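Local coordinates for OTU domain-containing protein wMelOTU (Wolbachia pipientis wMel, PDB 6W9O) that acts as an OTU-family deubiquitinase, a cysteine protease that cleaves ubiquitin from its conjugates, probably as an effector of the bacterium in its host, at residues E73-R76 against N77-R80; D111-T114 against A115-R119; W123-P126 against D127-G130; R131-C134 against E135-V139. All coordinates share one frame; numbering follows the deposited sequence.

Interaction 1 of 4, residues E73-R76 against N77-R80; sequences EKLR and NDCR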
loop_
_atom_site.group_PDB
_atom_site.type_symbol
_atom_site.label_atom_id
_atom_site.label_comp_id
_atom_site.label_asym_id
_atom_site.label_seq_id
_atom_site.Cartn_x
_atom_site.Cartn_y
_atom_site.Cartn_z
ATOM N N GLU A 73 -10.085 3.191 -6.851
ATOM C CA GLU A 73 -10.773 2.193 -7.678
ATOM C C GLU A 73 -9.833 1.599 -8.715
ATOM O O GLU A 73 -9.883 0.393 -8.989
ATOM C CB GLU A 73 -12.021 2.792 -8.344
ATOM C CG GLU A 73 -12.725 1.809 -9.239
ATOM C CD GLU A 73 -13.938 2.405 -9.921
ATOM O OE1 GLU A 73 -14.806 1.620 -10.358
ATOM O OE2 GLU A 73 -14.023 3.656 -10.028
ATOM N N LYS A 74 -8.997 2.442 -9.347
ATOM C CA LYS A 74 -8.067 1.917 -10.334
ATOM C C LYS A 74 -7.070 0.962 -9.681
ATOM O O LYS A 74 -6.725 -0.053 -10.287
ATOM C CB LYS A 74 -7.337 3.093 -11.002
ATOM C CG LYS A 74 -6.204 2.679 -11.991
ATOM C CD LYS A 74 -6.659 1.849 -13.141
ATOM C CE LYS A 74 -5.572 1.830 -14.244
ATOM N NZ LYS A 74 -6.034 0.979 -15.385
ATOM N N LEU A 75 -6.631 1.251 -8.442
ATOM C CA LEU A 75 -5.708 0.348 -7.755
ATOM C C LEU A 75 -6.368 -1.009 -7.485
ATOM O O LEU A 75 -5.734 -2.056 -7.682
ATOM C CB LEU A 75 -5.184 0.954 -6.451
ATOM C CG LEU A 75 -4.351 2.205 -6.722
ATOM C CD1 LEU A 75 -4.073 2.831 -5.364
ATOM C CD2 LEU A 75 -3.006 1.857 -7.401
ATOM N N ARG A 76 -7.661 -1.016 -7.102
ATOM C CA ARG A 76 -8.371 -2.300 -6.978
ATOM C C ARG A 76 -8.439 -2.994 -8.328
ATOM O O ARG A 76 -8.229 -4.205 -8.427
ATOM C CB ARG A 76 -9.790 -2.090 -6.423
ATOM C CG ARG A 76 -9.816 -1.683 -4.944
ATOM C CD ARG A 76 -11.270 -1.489 -4.514
ATOM N NE ARG A 76 -11.379 -1.194 -3.070
ATOM C CZ ARG A 76 -11.358 -2.130 -2.112
ATOM N NH1 ARG A 76 -11.206 -3.441 -2.403
ATOM N NH2 ARG A 76 -11.480 -1.740 -0.840
ATOM N N ASN A 77 -8.702 -2.234 -9.411
ATOM C CA ASN A 77 -8.760 -2.862 -10.736
ATOM C C ASN A 77 -7.408 -3.456 -11.156
ATOM O O ASN A 77 -7.376 -4.488 -11.840
ATOM C CB ASN A 77 -9.205 -1.835 -11.764
ATOM C CG ASN A 77 -9.608 -2.500 -13.034
ATOM O OD1 ASN A 77 -10.640 -3.218 -13.074
ATOM N ND2 ASN A 77 -8.818 -2.285 -14.102
ATOM N N ASP A 78 -6.305 -2.825 -10.749
ATOM C CA ASP A 78 -4.971 -3.377 -11.037
ATOM C C ASP A 78 -4.808 -4.736 -10.357
ATOM O O ASP A 78 -4.186 -5.658 -10.907
ATOM C CB ASP A 78 -3.880 -2.460 -10.455
ATOM C CG ASP A 78 -3.754 -1.077 -11.172
ATOM O OD1 ASP A 78 -4.128 -0.957 -12.368
ATOM O OD2 ASP A 78 -3.266 -0.159 -10.466
ATOM N N CYS A 79 -5.443 -4.899 -9.196
ATOM C CA CYS A 79 -5.330 -6.179 -8.499
ATOM C C CYS A 79 -6.228 -7.209 -9.152
ATOM O O CYS A 79 -5.838 -8.373 -9.317
ATOM C CB CYS A 79 -5.701 -5.980 -7.018
ATOM S SG CYS A 79 -4.450 -4.938 -6.153
ATOM N N ARG A 80 -7.432 -6.791 -9.585
ATOM C CA ARG A 80 -8.275 -7.684 -10.367
ATOM C C ARG A 80 -7.545 -8.164 -11.610
ATOM O O ARG A 80 -7.591 -9.347 -11.957
ATOM C CB ARG A 80 -9.555 -6.942 -10.791
ATOM C CG ARG A 80 -10.426 -7.724 -11.716
ATOM C CD ARG A 80 -11.652 -6.901 -12.071
ATOM N NE ARG A 80 -12.390 -7.496 -13.167
ATOM C CZ ARG A 80 -13.511 -8.204 -12.997
ATOM N NH1 ARG A 80 -14.014 -8.379 -11.765
ATOM N NH2 ARG A 80 -14.141 -8.724 -14.053
HETATM O O HOH W 1 -6.129 -1.504 -13.984
#
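Lys74, Asn77 and Asp78 meet through one ordered water on one side of helix 72-84. The water donates to Asp78 OD1 at 2.6 Å. It accepts from Asn77 ND2 at 2.8 Å and from Lys74 NZ at 2.9 Å. Lys74 does not bridge Asp78 directly, since NZ lies 4.1 Å from Asp78 OD1. Its chain starts with CG anti to the backbone N (chi1 174°) and bends at chi2, which brings CE across to Asp78 OD1 at 3.7 Å. The two side chains cross at about a right angle. Beneath them run the backbone bonds of the helix, such as Asp78 N to Lys74 O at 2.8 Å and Arg80 N to Arg76 O at 2.9 Å. On the buried side, Leu75 CD2 packs on Asp78 OD2 at 3.7 Å. Both oxygens of Asp78 have further partners on helix 126-137, OD1 a salt bridge to Lys136 and OD2 a hydrogen bond to Tyr137. Arg76 turns away from this group, and its guanidinium bonds Ser52 and the carbonyls of Ile117 and Arg122. With water, lysines and a hydroxyl around it, the Asp78 carboxylate is probably stabilised as an anion, and its rotation is largely fixed.

Interaction 2 of 4, residues D111-T114 against A115-R119; sequences DNYT and ADIMR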
loop_
_atom_site.group_PDB
_atom_site.type_symbol
_atom_site.label_atom_id
_atom_site.label_comp_id
_atom_site.label_asym_id
_atom_site.label_seq_id
_atom_site.Cartn_x
_atom_site.Cartn_y
_atom_site.Cartn_z
ATOM N N ASP A 111 -11.289 -16.700 -9.239
ATOM C CA ASP A 111 -12.457 -16.017 -9.785
ATOM C C ASP A 111 -13.229 -15.265 -8.708
ATOM O O ASP A 111 -13.666 -14.135 -8.946
ATOM C CB ASP A 111 -13.347 -16.987 -10.548
ATOM C CG ASP A 111 -12.684 -17.475 -11.803
ATOM O OD1 ASP A 111 -12.850 -18.666 -12.118
ATOM O OD2 ASP A 111 -11.960 -16.676 -12.451
ATOM N N ASN A 112 -13.394 -15.857 -7.521
ATOM C CA ASN A 112 -14.029 -15.122 -6.431
ATOM C C ASN A 112 -13.266 -13.844 -6.108
ATOM O O ASN A 112 -13.877 -12.788 -5.893
ATOM C CB ASN A 112 -14.115 -15.982 -5.181
ATOM C CG ASN A 112 -15.055 -17.129 -5.345
ATOM O OD1 ASN A 112 -15.049 -18.061 -4.541
ATOM N ND2 ASN A 112 -15.879 -17.074 -6.382
ATOM N N TYR A 113 -11.927 -13.922 -6.079
ATOM C CA TYR A 113 -11.101 -12.735 -5.826
ATOM C C TYR A 113 -11.371 -11.645 -6.849
ATOM O O TYR A 113 -11.467 -10.467 -6.484
ATOM C CB TYR A 113 -9.609 -13.124 -5.883
ATOM C CG TYR A 113 -8.650 -11.963 -5.630
ATOM C CD1 TYR A 113 -8.257 -11.094 -6.658
ATOM C CD2 TYR A 113 -8.156 -11.717 -4.348
ATOM C CE1 TYR A 113 -7.394 -10.030 -6.408
ATOM C CE2 TYR A 113 -7.293 -10.649 -4.096
ATOM C CZ TYR A 113 -6.902 -9.820 -5.140
ATOM O OH TYR A 113 -6.030 -8.751 -4.897
ATOM N N THR A 114 -11.464 -12.001 -8.143
ATOM C CA THR A 114 -11.615 -10.952 -9.155
ATOM C C THR A 114 -12.915 -10.173 -8.942
ATOM O O THR A 114 -12.987 -8.985 -9.276
ATOM C CB THR A 114 -11.528 -11.529 -10.581
ATOM O OG1 THR A 114 -12.646 -12.388 -10.814
ATOM C CG2 THR A 114 -10.270 -12.364 -10.751
ATOM N N ALA A 115 -13.939 -10.819 -8.387
ATOM C CA ALA A 115 -15.158 -10.086 -8.034
ATOM C C ALA A 115 -14.991 -9.335 -6.715
ATOM O O ALA A 115 -15.327 -8.149 -6.620
ATOM C CB ALA A 115 -16.343 -11.039 -7.953
ATOM N N ASP A 116 -14.475 -10.024 -5.689
ATOM C CA ASP A 116 -14.451 -9.447 -4.348
ATOM C C ASP A 116 -13.534 -8.236 -4.261
ATOM O O ASP A 116 -13.823 -7.302 -3.490
ATOM C CB ASP A 116 -13.992 -10.493 -3.338
ATOM C CG ASP A 116 -14.399 -10.121 -1.884
ATOM O OD1 ASP A 116 -15.559 -9.657 -1.664
ATOM O OD2 ASP A 116 -13.561 -10.301 -0.968
ATOM N N ILE A 117 -12.406 -8.223 -5.000
ATOM C CA ILE A 117 -11.433 -7.158 -4.859
ATOM C C ILE A 117 -11.976 -5.811 -5.328
ATOM O O ILE A 117 -11.448 -4.781 -4.929
ATOM C CB ILE A 117 -10.111 -7.552 -5.550
ATOM C CG1 ILE A 117 -8.937 -6.639 -5.106
ATOM C CG2 ILE A 117 -10.254 -7.447 -7.099
ATOM C CD1 ILE A 117 -8.650 -6.709 -3.615
ATOM N N MET A 118 -13.041 -5.810 -6.124
ATOM C CA MET A 118 -13.629 -4.556 -6.566
ATOM C C MET A 118 -14.634 -3.999 -5.574
ATOM O O MET A 118 -15.136 -2.897 -5.792
ATOM C CB MET A 118 -14.305 -4.728 -7.926
ATOM C CG MET A 118 -13.285 -5.126 -9.030
ATOM S SD MET A 118 -11.848 -4.058 -9.161
ATOM C CE MET A 118 -12.584 -2.435 -9.478
ATOM N N ARG A 119 -14.929 -4.718 -4.489
ATOM C CA ARG A 119 -15.911 -4.260 -3.506
ATOM C C ARG A 119 -15.206 -3.461 -2.423
ATOM O O ARG A 119 -14.172 -3.900 -1.909
ATOM C CB ARG A 119 -16.598 -5.468 -2.853
ATOM C CG ARG A 119 -17.345 -6.350 -3.849
ATOM C CD ARG A 119 -18.000 -7.534 -3.135
ATOM N NE ARG A 119 -18.744 -8.374 -4.068
ATOM C CZ ARG A 119 -18.490 -9.654 -4.304
ATOM N NH1 ARG A 119 -17.528 -10.301 -3.647
ATOM N NH2 ARG A 119 -19.231 -10.305 -5.194
HETATM O O HOH W 2 -16.474 -12.517 -4.654
#
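Ile117 folds back over the ring of Tyr113, one turn earlier, where helix 105-116 gives way to a type I turn. Its CB sits over one ring face, 4.1 Å from the centroid and 22° off the normal, a CH-pi contact displaced toward the CE1 rim. The same CB also touches Tyr113 O at 3.3 Å. From there the chain divides. CG2 lies between the carbonyl oxygens of Tyr113 and Thr114 and the CE1 rim of the ring. CG1 leaves anti to the backbone N (chi1 -165°), which carries it outward along the ring to CZ of Tyr113 at 3.8 Å. CD1 ends beside Tyr113 OH at 3.6 Å. That hydroxyl hydrogen-bonds Glu129 of helix 126-137, and Phe91 meets the ring edge-to-face. Ile117 N still makes a helical bond to Tyr113 O at 2.8 Å.

Polar groups surround the rest of the turn. Thr114 OG1 donates to Asp111 O at 2.8 Å. Arg119 NH1 forms a salt bridge with Asp116 OD1 at 2.9 Å, reaching the anti side of the carboxylate with the oxygen in the guanidinium plane. Arg122 takes Asp116 OD2. A water links Arg119 NH1 to Asn112 O. The helix end is thus held in two ways: an isoleucine crosses one face of the tyrosine, and a carboxylate shared by two arginines, its negative charge probably well balanced, ties down the following loop.

Interaction 3 of 4, residues W123-P126 against D127-G130; sequences WGDP and DVEG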
loop_
_atom_site.group_PDB
_atom_site.type_symbol
_atom_site.label_atom_id
_atom_site.label_comp_id
_atom_site.label_asym_id
_atom_site.label_seq_id
_atom_site.Cartn_x
_atom_site.Cartn_y
_atom_site.Cartn_z
ATOM N N TRP A 123 -11.214 -5.185 2.421
ATOM C CA TRP A 123 -10.108 -4.296 2.773
ATOM C C TRP A 123 -8.789 -4.785 2.184
ATOM O O TRP A 123 -8.526 -5.982 2.075
ATOM C CB TRP A 123 -9.967 -4.157 4.301
ATOM C CG TRP A 123 -11.097 -3.559 4.966
ATOM C CD1 TRP A 123 -12.384 -3.401 4.484
ATOM C CD2 TRP A 123 -11.090 -2.999 6.278
ATOM N NE1 TRP A 123 -13.195 -2.778 5.465
ATOM C CE2 TRP A 123 -12.395 -2.507 6.550
ATOM C CE3 TRP A 123 -10.096 -2.885 7.268
ATOM C CZ2 TRP A 123 -12.729 -1.923 7.775
ATOM C CZ3 TRP A 123 -10.422 -2.299 8.473
ATOM C CH2 TRP A 123 -11.730 -1.829 8.723
ATOM N N GLY A 124 -7.952 -3.858 1.740
ATOM C CA GLY A 124 -6.671 -4.237 1.133
ATOM C C GLY A 124 -5.612 -4.670 2.150
ATOM O O GLY A 124 -5.617 -4.267 3.323
ATOM N N ASP A 125 -4.702 -5.524 1.687
ATOM C CA ASP A 125 -3.685 -6.175 2.518
ATOM C C ASP A 125 -2.334 -5.881 1.879
ATOM O O ASP A 125 -2.101 -6.261 0.710
ATOM C CB ASP A 125 -4.011 -7.678 2.512
ATOM C CG ASP A 125 -3.014 -8.531 3.254
ATOM O OD1 ASP A 125 -1.991 -8.018 3.737
ATOM O OD2 ASP A 125 -3.311 -9.738 3.367
ATOM N N PRO A 126 -1.408 -5.253 2.603
ATOM C CA PRO A 126 -0.055 -4.981 2.031
ATOM C C PRO A 126 0.623 -6.216 1.502
ATOM O O PRO A 126 1.344 -6.113 0.499
ATOM C CB PRO A 126 0.739 -4.431 3.222
ATOM C CG PRO A 126 -0.312 -3.781 4.087
ATOM C CD PRO A 126 -1.581 -4.655 3.946
ATOM N N ASP A 127 0.428 -7.384 2.127
ATOM C CA ASP A 127 1.158 -8.555 1.700
ATOM C C ASP A 127 0.652 -9.090 0.371
ATOM O O ASP A 127 1.354 -9.887 -0.268
ATOM C CB ASP A 127 1.015 -9.682 2.700
ATOM C CG ASP A 127 1.677 -9.395 4.032
ATOM O OD1 ASP A 127 2.732 -8.729 4.085
ATOM O OD2 ASP A 127 1.116 -9.888 5.057
ATOM N N VAL A 128 -0.583 -8.744 -0.015
ATOM C CA VAL A 128 -1.124 -9.280 -1.266
ATOM C C VAL A 128 -1.310 -8.130 -2.254
ATOM O O VAL A 128 -0.562 -8.011 -3.255
ATOM C CB VAL A 128 -2.444 -10.049 -1.054
ATOM C CG1 VAL A 128 -2.905 -10.612 -2.411
ATOM C CG2 VAL A 128 -2.234 -11.202 -0.036
ATOM N N GLU A 129 -2.279 -7.266 -1.994
ATOM C CA GLU A 129 -2.470 -6.131 -2.893
ATOM C C GLU A 129 -1.266 -5.228 -2.893
ATOM O O GLU A 129 -0.921 -4.675 -3.949
ATOM C CB GLU A 129 -3.714 -5.361 -2.472
ATOM C CG GLU A 129 -5.031 -6.160 -2.777
ATOM C CD GLU A 129 -5.276 -7.298 -1.832
ATOM O OE1 GLU A 129 -5.121 -7.103 -0.611
ATOM O OE2 GLU A 129 -5.615 -8.381 -2.334
ATOM N N GLY A 130 -0.592 -5.046 -1.750
ATOM C CA GLY A 130 0.615 -4.190 -1.769
ATOM C C GLY A 130 1.694 -4.746 -2.686
ATOM O O GLY A 130 2.303 -4.012 -3.476
HETATM O O HOH W 3 -7.397 -8.027 0.733
HETATM O O HOH W 4 -1.484 -11.394 4.431
HETATM O O HOH W 5 -1.019 -7.906 6.263
#
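Trp123 and Glu129 are joined by a water that donates to Trp123 O and to Glu129 OE1. Gly124 follows, and its CA passes 3.7 Å from Glu129 OE1. Asp125 carries most of the contact. Its backbone N donates to Glu129 OE1 at 2.8 Å, nearly along the C-O axis of the carboxylate. Glu129 reaches back because its chain bends at chi2 (75°). Asp125 is also the N-cap of helix 126-137. Its OD1 accepts from Asp127 N at 3.0 Å, with the donor 55° out of the carboxylate plane. OD2 touches Val128 CG2 at 3.9 Å. Asp125 O takes two more N-H groups from opposite faces of its plane, Val128 N at 3.0 Å and Gly130 N at 3.1 Å. The bond from Gly130 spans five residues and marks the wider pi-type first turn. Two waters bridge the carboxylates of Asp125 and Asp127, which probably eases the closeness of their charges. Pro126 O lies 3.1 Å from Gly130 CA.

Around this cap, Pro126 rests on Phe54 of helix 53-66 and on Leu141 and Val143 of strand 140-146. Asp127 packs on Ile160 of strand 155-161 and bonds Ser165. Glu129 OE2 reaches Tyr113 of helix 105-116, so the cap lies between the sheet and the helices.

Interaction 4 of 4, residues R131-C134 against E135-V139; sequences RILC and EKYKV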
loop_
_atom_site.group_PDB
_atom_site.type_symbol
_atom_site.label_atom_id
_atom_site.label_comp_id
_atom_site.label_asym_id
_atom_site.label_seq_id
_atom_site.Cartn_x
_atom_site.Cartn_y
_atom_site.Cartn_z
ATOM N N ARG A 131 1.910 -6.055 -2.663
ATOM C CA ARG A 131 2.908 -6.678 -3.525
ATOM C C ARG A 131 2.535 -6.522 -5.004
ATOM O O ARG A 131 3.403 -6.212 -5.852
ATOM C CB ARG A 131 3.058 -8.150 -3.133
ATOM C CG ARG A 131 4.069 -8.866 -4.005
ATOM C CD ARG A 131 4.421 -10.259 -3.369
ATOM N NE ARG A 131 5.366 -10.954 -4.230
ATOM C CZ ARG A 131 5.867 -12.160 -3.942
ATOM N NH1 ARG A 131 5.513 -12.757 -2.820
ATOM N NH2 ARG A 131 6.711 -12.731 -4.775
ATOM N N ILE A 132 1.246 -6.674 -5.324
ATOM C CA ILE A 132 0.788 -6.492 -6.706
ATOM C C ILE A 132 1.038 -5.056 -7.160
ATOM O O ILE A 132 1.518 -4.819 -8.279
ATOM C CB ILE A 132 -0.716 -6.830 -6.828
ATOM C CG1 ILE A 132 -0.957 -8.323 -6.602
ATOM C CG2 ILE A 132 -1.248 -6.307 -8.218
ATOM C CD1 ILE A 132 -2.467 -8.657 -6.350
ATOM N N LEU A 133 0.718 -4.072 -6.306
ATOM C CA LEU A 133 0.860 -2.684 -6.745
ATOM C C LEU A 133 2.325 -2.267 -6.797
ATOM O O LEU A 133 2.701 -1.404 -7.615
ATOM C CB LEU A 133 0.071 -1.773 -5.808
ATOM C CG LEU A 133 -1.431 -2.091 -5.766
ATOM C CD1 LEU A 133 -2.105 -1.234 -4.700
ATOM C CD2 LEU A 133 -2.029 -1.865 -7.187
ATOM N N CYS A 134 3.183 -2.829 -5.939
ATOM C CA CYS A 134 4.606 -2.527 -6.005
ATOM C C CYS A 134 5.151 -2.995 -7.346
ATOM O O CYS A 134 5.961 -2.301 -8.003
ATOM C CB CYS A 134 5.321 -3.290 -4.873
ATOM S SG CYS A 134 5.172 -2.403 -3.316
ATOM N N GLU A 135 4.715 -4.171 -7.792
ATOM C CA GLU A 135 5.140 -4.697 -9.092
ATOM C C GLU A 135 4.665 -3.797 -10.241
ATOM O O GLU A 135 5.444 -3.491 -11.167
ATOM C CB GLU A 135 4.603 -6.130 -9.248
ATOM C CG GLU A 135 4.486 -6.612 -10.700
ATOM C CD GLU A 135 5.762 -7.111 -11.227
ATOM O OE1 GLU A 135 5.919 -7.157 -12.479
ATOM O OE2 GLU A 135 6.612 -7.458 -10.386
ATOM N N LYS A 136 3.419 -3.343 -10.208
ATOM C CA LYS A 136 2.911 -2.523 -11.311
ATOM C C LYS A 136 3.587 -1.149 -11.347
ATOM O O LYS A 136 4.001 -0.693 -12.424
ATOM C CB LYS A 136 1.399 -2.333 -11.217
ATOM C CG LYS A 136 0.942 -1.380 -12.364
ATOM C CD LYS A 136 -0.523 -1.571 -12.695
ATOM C CE LYS A 136 -0.854 -0.727 -13.939
ATOM N NZ LYS A 136 -2.264 -0.930 -14.340
ATOM N N TYR A 137 3.724 -0.490 -10.208
ATOM C CA TYR A 137 4.184 0.904 -10.175
ATOM C C TYR A 137 5.669 1.016 -9.903
ATOM O O TYR A 137 6.193 2.146 -9.881
ATOM C CB TYR A 137 3.347 1.735 -9.184
ATOM C CG TYR A 137 1.912 1.789 -9.680
ATOM C CD1 TYR A 137 1.566 2.662 -10.700
ATOM C CD2 TYR A 137 0.911 0.927 -9.177
ATOM C CE1 TYR A 137 0.313 2.700 -11.211
ATOM C CE2 TYR A 137 -0.346 0.955 -9.706
ATOM C CZ TYR A 137 -0.658 1.847 -10.704
ATOM O OH TYR A 137 -1.917 1.875 -11.259
ATOM N N LYS A 138 6.367 -0.120 -9.758
ATOM C CA LYS A 138 7.836 -0.114 -9.628
ATOM C C LYS A 138 8.252 0.696 -8.407
ATOM O O LYS A 138 9.150 1.537 -8.449
ATOM C CB LYS A 138 8.526 0.358 -10.935
ATOM C CG LYS A 138 7.989 -0.383 -12.165
ATOM C CD LYS A 138 9.094 -0.760 -13.149
ATOM C CE LYS A 138 8.453 -1.111 -14.489
ATOM N NZ LYS A 138 8.157 -2.571 -14.619
ATOM N N VAL A 139 7.497 0.458 -7.355
ATOM C CA VAL A 139 7.816 1.007 -5.997
ATOM C C VAL A 139 7.931 -0.021 -4.828
ATOM O O VAL A 139 7.649 -1.305 -4.861
ATOM C CB VAL A 139 6.784 2.080 -5.601
ATOM C CG1 VAL A 139 6.782 3.257 -6.562
ATOM C CG2 VAL A 139 5.392 1.484 -5.463
#
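Leu133 and Tyr137 sit one turn apart near the end of helix 126-137. Leu133 O accepts from Tyr137 N at 2.9 Å and also lies at the edge of the Tyr137 ring, 3.3 Å from CD2. The two side chains run alongside each other, pointing the same way, with Leu133 CD2 4.1 Å from Tyr137 CE2. Tyr137 CG is anti to its own carbonyl carbon (chi1 -64°), which turns the ring back beside the leucine. Lys136 CG covers part of one ring face. Arg131 O and Ile132 O are satisfied in the usual helical way, by Glu135 N and Lys136 N, each at 3.1 Å. Cys134 O takes Lys138 N at 2.8 Å, a weak, bent bond. In one of two conformers of Val139, so with less certainty, it also takes Val139 N at 3.2 Å. Lys138 turns the chain out of the helix with a positive phi (60°), toward strand 140-146. Lys136 and Tyr137 both find Asp78 beyond the segments, while Arg131 NE bonds Asn162 O and its charge meets Trp90 in a cation-pi contact. The carbonyls of residues 131-134 thus all keep donors, the last from past the helix end, and the charges of Lys136 and Arg131 serve neighbouring elements.

How the interactions relate
All four contacts are local, and the side chains between them pack three helices together. Interaction 3 is the most buried and nearest the centre of the chain; interaction 2 is the most peripheral. Interactions 3 and 4 take opposite ends of helix 126-137, the first capping its start with an aspartate, the second closing its end with backbone bonds. Interaction 1 lies in the first two turns of helix 72-84 and meets all the others: Asp78 faces interaction 4, Cys79 packs on Glu129 of interaction 3, and Arg76 reaches interaction 2. Interactions 2 and 3 meet where Tyr113 and Glu129 touch. Only interaction 2 has a CH-pi contact across its segments. Waters join polar groups in the first three.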